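Local structure of caprin-1 (Homo sapiens, 4WBE) at residues 31-36 with 112-117; 45-50 with 106-111. The protein binds mRNAs and regulates their transport, translation and/or stability, and is essential for the formation of cytoplasmic stress granules. All coordinates share one frame; numbering follows the deposited sequence.

From the N terminus the chain runs through the long helix 2-27 and then the short helix 31-39. Residues 31-36 of that helix meet residues 112-117, so interaction 1 closes a loop of 75 residues. Next come residues 45-50, which lead into helix 49-62. They meet residues 106-111 at the end of helix 99-111, so interaction 2 closes a smaller loop that lies within the first. The two contacts do not cross. Their centres are 10 Å apart, and they touch where Ser-112 meets Ile-46 and Phe-115 meets Val-109. Together they tie helix 31-39 and the start of helix 49-62 to helix 99-111 and the turn that follows it.

Interaction 1 of 2, residues 31-36 with 112-117; sequences DEVRTD and SNYFDS
Tyr-114 reaches across from the 3-10 segment 114-116 to the side of helix 31-39, where it meets Asp-36 and Val-33. Its CB points toward the helix. CG is anti to the backbone N (chi1 175°), beside the carbonyl carbon. CD2 of the ring lies over the centre of the Phe-115 ring, 3.5 Å above its plane. Further out, the two CE atoms meet different residues. CE1 is 3.4 Å from Asp-36 CB, and CE2 is 4.0 Å from Val-33 CG1. At the tip, OH donates a hydrogen bond to Asp-36 OD2 over 2.7 Å. OD2 lies at the ring edge, in its plane, and accepts through its anti lone pair, away from OD1. The carboxylate and ring planes are 60° apart. Val-33 CG2 comes 3.9 Å from the same OH, so the phenol oxygen has an apolar neighbour as well as its acceptor.

Val-33 also serves the second ring. Its CG1 is 3.8 Å from Phe-115 CZ, and the two side chains cross at about a right angle. The turn that presents the rings follows helix 99-111. Asn-113 leaves the helical conformation with positive phi, and Ser-112 OG accepts from Tyr-114 N in an ST turn (3.1 Å).

The contact lies in the HR-1 region of caprin-1, within its dimerization domain. Asp-116 makes a salt bridge to Arg-71 of the second subunit, and Phe-115 packs on Leu-72 of that subunit. Within its own chain, Phe-115 rests on Tyr-23, Val-24 and Lys-27 of helix 2-27. The contact thus joins helix 31-39 to the turn after helix 99-111, with helix 2-27 against Phe-115 and the second subunit beside the turn.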
loop_
_atom_site.group_PDB
_atom_site.type_symbol
_atom_site.label_atom_id
_atom_site.label_comp_id
_atom_site.label_asym_id
_atom_site.label_seq_id
_atom_site.Cartn_x
_atom_site.Cartn_y
_atom_site.Cartn_z
ATOM N N ASP A 31 12.838 -3.139 17.048
ATOM C CA ASP A 31 12.795 -3.800 18.347
ATOM C C ASP A 31 12.287 -2.862 19.439
ATOM O O ASP A 31 11.562 -3.284 20.339
ATOM C CB ASP A 31 14.174 -4.363 18.724
ATOM C CG ASP A 31 14.568 -5.574 17.884
ATOM O OD1 ASP A 31 13.688 -6.409 17.575
ATOM O OD2 ASP A 31 15.765 -5.697 17.544
ATOM N N GLU A 32 12.657 -1.589 19.351
ATOM C CA GLU A 32 12.235 -0.607 20.344
ATOM C C GLU A 32 10.707 -0.432 20.306
ATOM O O GLU A 32 10.057 -0.302 21.347
ATOM C CB GLU A 32 12.924 0.732 20.080
ATOM C CG GLU A 32 14.453 0.651 19.995
ATOM C CD GLU A 32 15.121 0.118 21.253
ATOM O OE1 GLU A 32 14.674 0.449 22.372
ATOM O OE2 GLU A 32 16.108 -0.637 21.112
ATOM N N VAL A 33 10.138 -0.432 19.102
ATOM C CA VAL A 33 8.686 -0.333 18.936
ATOM C C VAL A 33 7.956 -1.528 19.551
ATOM O O VAL A 33 6.964 -1.363 20.264
ATOM C CB VAL A 33 8.294 -0.185 17.448
ATOM C CG1 VAL A 33 6.788 -0.359 17.251
ATOM C CG2 VAL A 33 8.762 1.166 16.906
ATOM N N ARG A 34 8.457 -2.727 19.273
ATOM C CA ARG A 34 7.880 -3.953 19.812
ATOM C C ARG A 34 7.896 -3.948 21.337
ATOM O O ARG A 34 6.929 -4.365 21.982
ATOM C CB ARG A 34 8.640 -5.164 19.270
ATOM C CG ARG A 34 8.627 -5.252 17.751
ATOM C CD ARG A 34 9.564 -6.338 17.246
ATOM N NE ARG A 34 9.049 -7.688 17.451
ATOM C CZ ARG A 34 8.339 -8.363 16.554
ATOM N NH1 ARG A 34 8.054 -7.813 15.382
ATOM N NH2 ARG A 34 7.922 -9.592 16.825
ATOM N N THR A 35 9.002 -3.472 21.902
ATOM C CA THR A 35 9.143 -3.367 23.345
ATOM C C THR A 35 8.094 -2.430 23.926
ATOM O O THR A 35 7.391 -2.785 24.874
ATOM C CB THR A 35 10.538 -2.841 23.737
ATOM O OG1 THR A 35 11.537 -3.797 23.360
ATOM C CG2 THR A 35 10.613 -2.600 25.235
ATOM N N ASP A 36 7.987 -1.238 23.347
ATOM C CA ASP A 36 7.023 -0.246 23.806
ATOM C C ASP A 36 5.573 -0.749 23.768
ATOM O O ASP A 36 4.786 -0.441 24.661
ATOM C CB ASP A 36 7.149 1.035 22.977
ATOM C CG ASP A 36 8.476 1.747 23.183
ATOM O OD1 ASP A 36 9.187 1.429 24.160
ATOM O OD2 ASP A 36 8.800 2.633 22.365
ATOM N N SER A 112 -4.411 2.900 20.162
ATOM C CA SER A 112 -3.532 3.138 21.297
ATOM C C SER A 112 -2.910 4.524 21.187
ATOM O O SER A 112 -2.465 5.099 22.180
ATOM C CB SER A 112 -2.422 2.093 21.316
ATOM O OG SER A 112 -1.434 2.416 20.361
ATOM N N ASN A 113 -2.873 5.031 19.956
ATOM C CA ASN A 113 -2.240 6.302 19.612
ATOM C C ASN A 113 -0.727 6.354 19.818
ATOM O O ASN A 113 -0.137 7.432 19.835
ATOM C CB ASN A 113 -2.958 7.481 20.264
ATOM C CG ASN A 113 -4.405 7.563 19.842
ATOM O OD1 ASN A 113 -4.756 7.220 18.699
ATOM N ND2 ASN A 113 -5.253 8.014 20.746
ATOM N N TYR A 114 -0.111 5.185 19.979
ATOM C CA TYR A 114 1.344 5.095 20.076
ATOM C C TYR A 114 1.991 5.752 18.861
ATOM O O TYR A 114 2.963 6.503 18.981
ATOM C CB TYR A 114 1.785 3.628 20.166
ATOM C CG TYR A 114 3.287 3.434 20.139
ATOM C CD1 TYR A 114 4.041 3.571 21.300
ATOM C CD2 TYR A 114 3.946 3.096 18.965
ATOM C CE1 TYR A 114 5.414 3.400 21.289
ATOM C CE2 TYR A 114 5.325 2.919 18.941
ATOM C CZ TYR A 114 6.052 3.068 20.111
ATOM O OH TYR A 114 7.418 2.895 20.094
ATOM N N PHE A 115 1.416 5.483 17.690
ATOM C CA PHE A 115 1.982 5.942 16.431
ATOM C C PHE A 115 1.586 7.369 16.047
ATOM O O PHE A 115 1.897 7.826 14.945
ATOM C CB PHE A 115 1.671 4.948 15.303
ATOM C CG PHE A 115 2.385 3.636 15.454
ATOM C CD1 PHE A 115 3.746 3.540 15.188
ATOM C CD2 PHE A 115 1.701 2.500 15.860
ATOM C CE1 PHE A 115 4.415 2.333 15.333
ATOM C CE2 PHE A 115 2.357 1.288 16.005
ATOM C CZ PHE A 115 3.717 1.202 15.740
ATOM N N ASP A 116 0.897 8.067 16.951
ATOM C CA ASP A 116 0.608 9.483 16.756
ATOM C C ASP A 116 1.858 10.324 17.016
ATOM O O ASP A 116 1.953 11.462 16.559
ATOM C CB ASP A 116 -0.547 9.954 17.641
ATOM C CG ASP A 116 -1.902 9.543 17.102
ATOM O OD1 ASP A 116 -1.975 9.001 15.977
ATOM O OD2 ASP A 116 -2.902 9.779 17.808
ATOM N N SER A 117 2.819 9.771 17.747
ATOM C CA SER A 117 4.091 10.456 17.882
ATOM C C SER A 117 5.057 9.788 16.914
ATOM O O SER A 117 4.881 8.620 16.558
ATOM C CB SER A 117 4.632 10.331 19.309
ATOM O OG SER A 117 3.626 10.532 20.284
#

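Interaction 2 of 2, residues 45-50 with 106-111; sequences PILSEE and VERVFQ
Ile-46 and Val-109 bring the two backbones nearest, with their CA atoms 6.6 Å apart, where the loop leading into helix 49-62 passes the last turns of helix 99-111. A loop here packs on a helix in the mainly helical dimerization domain of caprin-1. Ser-48 is the N-cap of helix 49-62, and its OG accepts from Glu-51 N.

The apolar part centres on Val-109. Its CG2 is 3.6 Å from Leu-47 CD2 and 4.0 Å from both Leu-47 CG and CD1, so one methyl meets the whole branched end of the leucine. The two side chains cross at about a right angle. Ile-46 approaches the helix backbone with CG2, which is anti to its own backbone N and lies 4.2 Å from Val-109 CA. Leu-47 also packs on Leu-37, Leu-52 and Leu-55, and Val-109 on Val-24, which extends the apolar layer to helices 2-27 and 31-39 and further along helix 49-62.

Arg-108, exposed, makes the polar part of the contact. Its chain bends at chi3 (-66°), which swings NE out of line with the extended part before it. NH2 forms a salt bridge with Glu-51, in the first turn of helix 49-62. The other amino group, NH1, donates to Ile-46 O, which lies at the edge of the guanidinium, near its plane. NH1 and Ile-46 O are only 2.5 Å apart, with an N-H...O angle of 130°, too short for a normal hydrogen bond, so the exact length is doubtful.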
loop_
_atom_site.group_PDB
_atom_site.type_symbol
_atom_site.label_atom_id
_atom_site.label_comp_id
_atom_site.label_asym_id
_atom_site.label_seq_id
_atom_site.Cartn_x
_atom_site.Cartn_y
_atom_site.Cartn_z
ATOM N N PRO A 45 -0.207 -3.350 28.605
ATOM C CA PRO A 45 0.258 -3.759 27.275
ATOM C C PRO A 45 -0.721 -3.428 26.155
ATOM O O PRO A 45 -1.938 -3.532 26.329
ATOM C CB PRO A 45 0.382 -5.282 27.406
ATOM C CG PRO A 45 0.549 -5.530 28.869
ATOM C CD PRO A 45 -0.298 -4.491 29.531
ATOM N N ILE A 46 -0.181 -3.001 25.022
ATOM C CA ILE A 46 -0.972 -2.836 23.812
ATOM C C ILE A 46 -1.052 -4.174 23.073
ATOM O O ILE A 46 -2.115 -4.555 22.582
ATOM C CB ILE A 46 -0.443 -1.700 22.921
ATOM C CG1 ILE A 46 -0.422 -0.396 23.721
ATOM C CG2 ILE A 46 -1.317 -1.536 21.676
ATOM C CD1 ILE A 46 0.369 0.719 23.076
ATOM N N LEU A 47 0.079 -4.877 22.997
ATOM C CA LEU A 47 0.143 -6.188 22.351
ATOM C C LEU A 47 0.786 -7.228 23.262
ATOM O O LEU A 47 1.676 -6.908 24.043
ATOM C CB LEU A 47 0.967 -6.106 21.062
ATOM C CG LEU A 47 0.428 -5.288 19.899
ATOM C CD1 LEU A 47 1.328 -5.436 18.681
ATOM C CD2 LEU A 47 -0.985 -5.719 19.563
ATOM N N SER A 48 0.320 -8.470 23.170
ATOM C CA SER A 48 1.037 -9.590 23.758
ATOM C C SER A 48 2.076 -10.022 22.736
ATOM O O SER A 48 2.000 -9.625 21.571
ATOM C CB SER A 48 0.086 -10.754 24.047
ATOM O OG SER A 48 -0.392 -11.329 22.847
ATOM N N GLU A 49 3.041 -10.828 23.163
ATOM C CA GLU A 49 4.048 -11.347 22.247
ATOM C C GLU A 49 3.380 -12.236 21.200
ATOM O O GLU A 49 3.806 -12.293 20.048
ATOM C CB GLU A 49 5.120 -12.123 23.018
ATOM C CG GLU A 49 6.206 -12.761 22.155
ATOM C CD GLU A 49 7.044 -11.756 21.380
ATOM O OE1 GLU A 49 7.575 -10.807 21.993
ATOM O OE2 GLU A 49 7.194 -11.934 20.153
ATOM N N GLU A 50 2.324 -12.916 21.625
ATOM C CA GLU A 50 1.562 -13.812 20.769
ATOM C C GLU A 50 0.870 -13.039 19.648
ATOM O O GLU A 50 0.892 -13.452 18.487
ATOM C CB GLU A 50 0.534 -14.584 21.599
ATOM C CG GLU A 50 1.120 -15.317 22.813
ATOM C CD GLU A 50 1.367 -14.406 24.012
ATOM O OE1 GLU A 50 0.415 -14.133 24.772
ATOM O OE2 GLU A 50 2.521 -13.961 24.190
ATOM N N VAL A 106 -5.235 -5.008 15.088
ATOM C CA VAL A 106 -4.833 -3.794 14.379
ATOM C C VAL A 106 -5.560 -2.566 14.925
ATOM O O VAL A 106 -4.958 -1.507 15.124
ATOM C CB VAL A 106 -5.082 -3.918 12.852
ATOM C CG1 VAL A 106 -4.894 -2.573 12.171
ATOM C CG2 VAL A 106 -4.134 -4.942 12.241
ATOM N N GLU A 107 -6.859 -2.711 15.164
ATOM C CA GLU A 107 -7.642 -1.623 15.745
ATOM C C GLU A 107 -7.083 -1.165 17.094
ATOM O O GLU A 107 -6.996 0.035 17.361
ATOM C CB GLU A 107 -9.104 -2.034 15.914
ATOM C CG GLU A 107 -9.907 -2.067 14.621
ATOM C CD GLU A 107 -11.269 -2.695 14.824
ATOM O OE1 GLU A 107 -11.356 -3.680 15.584
ATOM O OE2 GLU A 107 -12.251 -2.198 14.242
ATOM N N ARG A 108 -6.710 -2.115 17.945
ATOM C CA ARG A 108 -6.159 -1.754 19.248
ATOM C C ARG A 108 -4.830 -1.016 19.104
ATOM O O ARG A 108 -4.550 -0.077 19.857
ATOM C CB ARG A 108 -6.023 -2.962 20.186
ATOM C CG ARG A 108 -7.340 -3.415 20.812
ATOM C CD ARG A 108 -7.113 -4.397 21.959
ATOM N NE ARG A 108 -6.538 -5.666 21.527
ATOM C CZ ARG A 108 -5.279 -6.018 21.766
ATOM N NH1 ARG A 108 -4.475 -5.205 22.437
ATOM N NH2 ARG A 108 -4.825 -7.182 21.340
ATOM N N VAL A 109 -4.014 -1.441 18.141
ATOM C CA VAL A 109 -2.754 -0.754 17.858
ATOM C C VAL A 109 -2.996 0.674 17.356
ATOM O O VAL A 109 -2.421 1.627 17.892
ATOM C CB VAL A 109 -1.896 -1.528 16.836
ATOM C CG1 VAL A 109 -0.654 -0.729 16.475
ATOM C CG2 VAL A 109 -1.492 -2.877 17.397
ATOM N N PHE A 110 -3.858 0.816 16.348
ATOM C CA PHE A 110 -4.258 2.127 15.842
ATOM C C PHE A 110 -4.761 3.032 16.965
ATOM O O PHE A 110 -4.361 4.192 17.078
ATOM C CB PHE A 110 -5.399 1.981 14.826
ATOM C CG PHE A 110 -4.964 1.535 13.454
ATOM C CD1 PHE A 110 -3.624 1.506 13.105
ATOM C CD2 PHE A 110 -5.909 1.156 12.507
ATOM C CE1 PHE A 110 -3.224 1.104 11.824
ATOM C CE2 PHE A 110 -5.518 0.755 11.224
ATOM C CZ PHE A 110 -4.175 0.730 10.886
ATOM N N GLN A 111 -5.652 2.488 17.787
ATOM C CA GLN A 111 -6.375 3.277 18.776
ATOM C C GLN A 111 -5.558 3.554 20.039
ATOM O O GLN A 111 -5.956 4.343 20.887
ATOM C CB GLN A 111 -7.734 2.631 19.078
ATOM C CG GLN A 111 -8.698 2.724 17.877
ATOM C CD GLN A 111 -9.972 1.912 18.046
ATOM O OE1 GLN A 111 -10.392 1.611 19.160
ATOM N NE2 GLN A 111 -10.586 1.538 16.929
#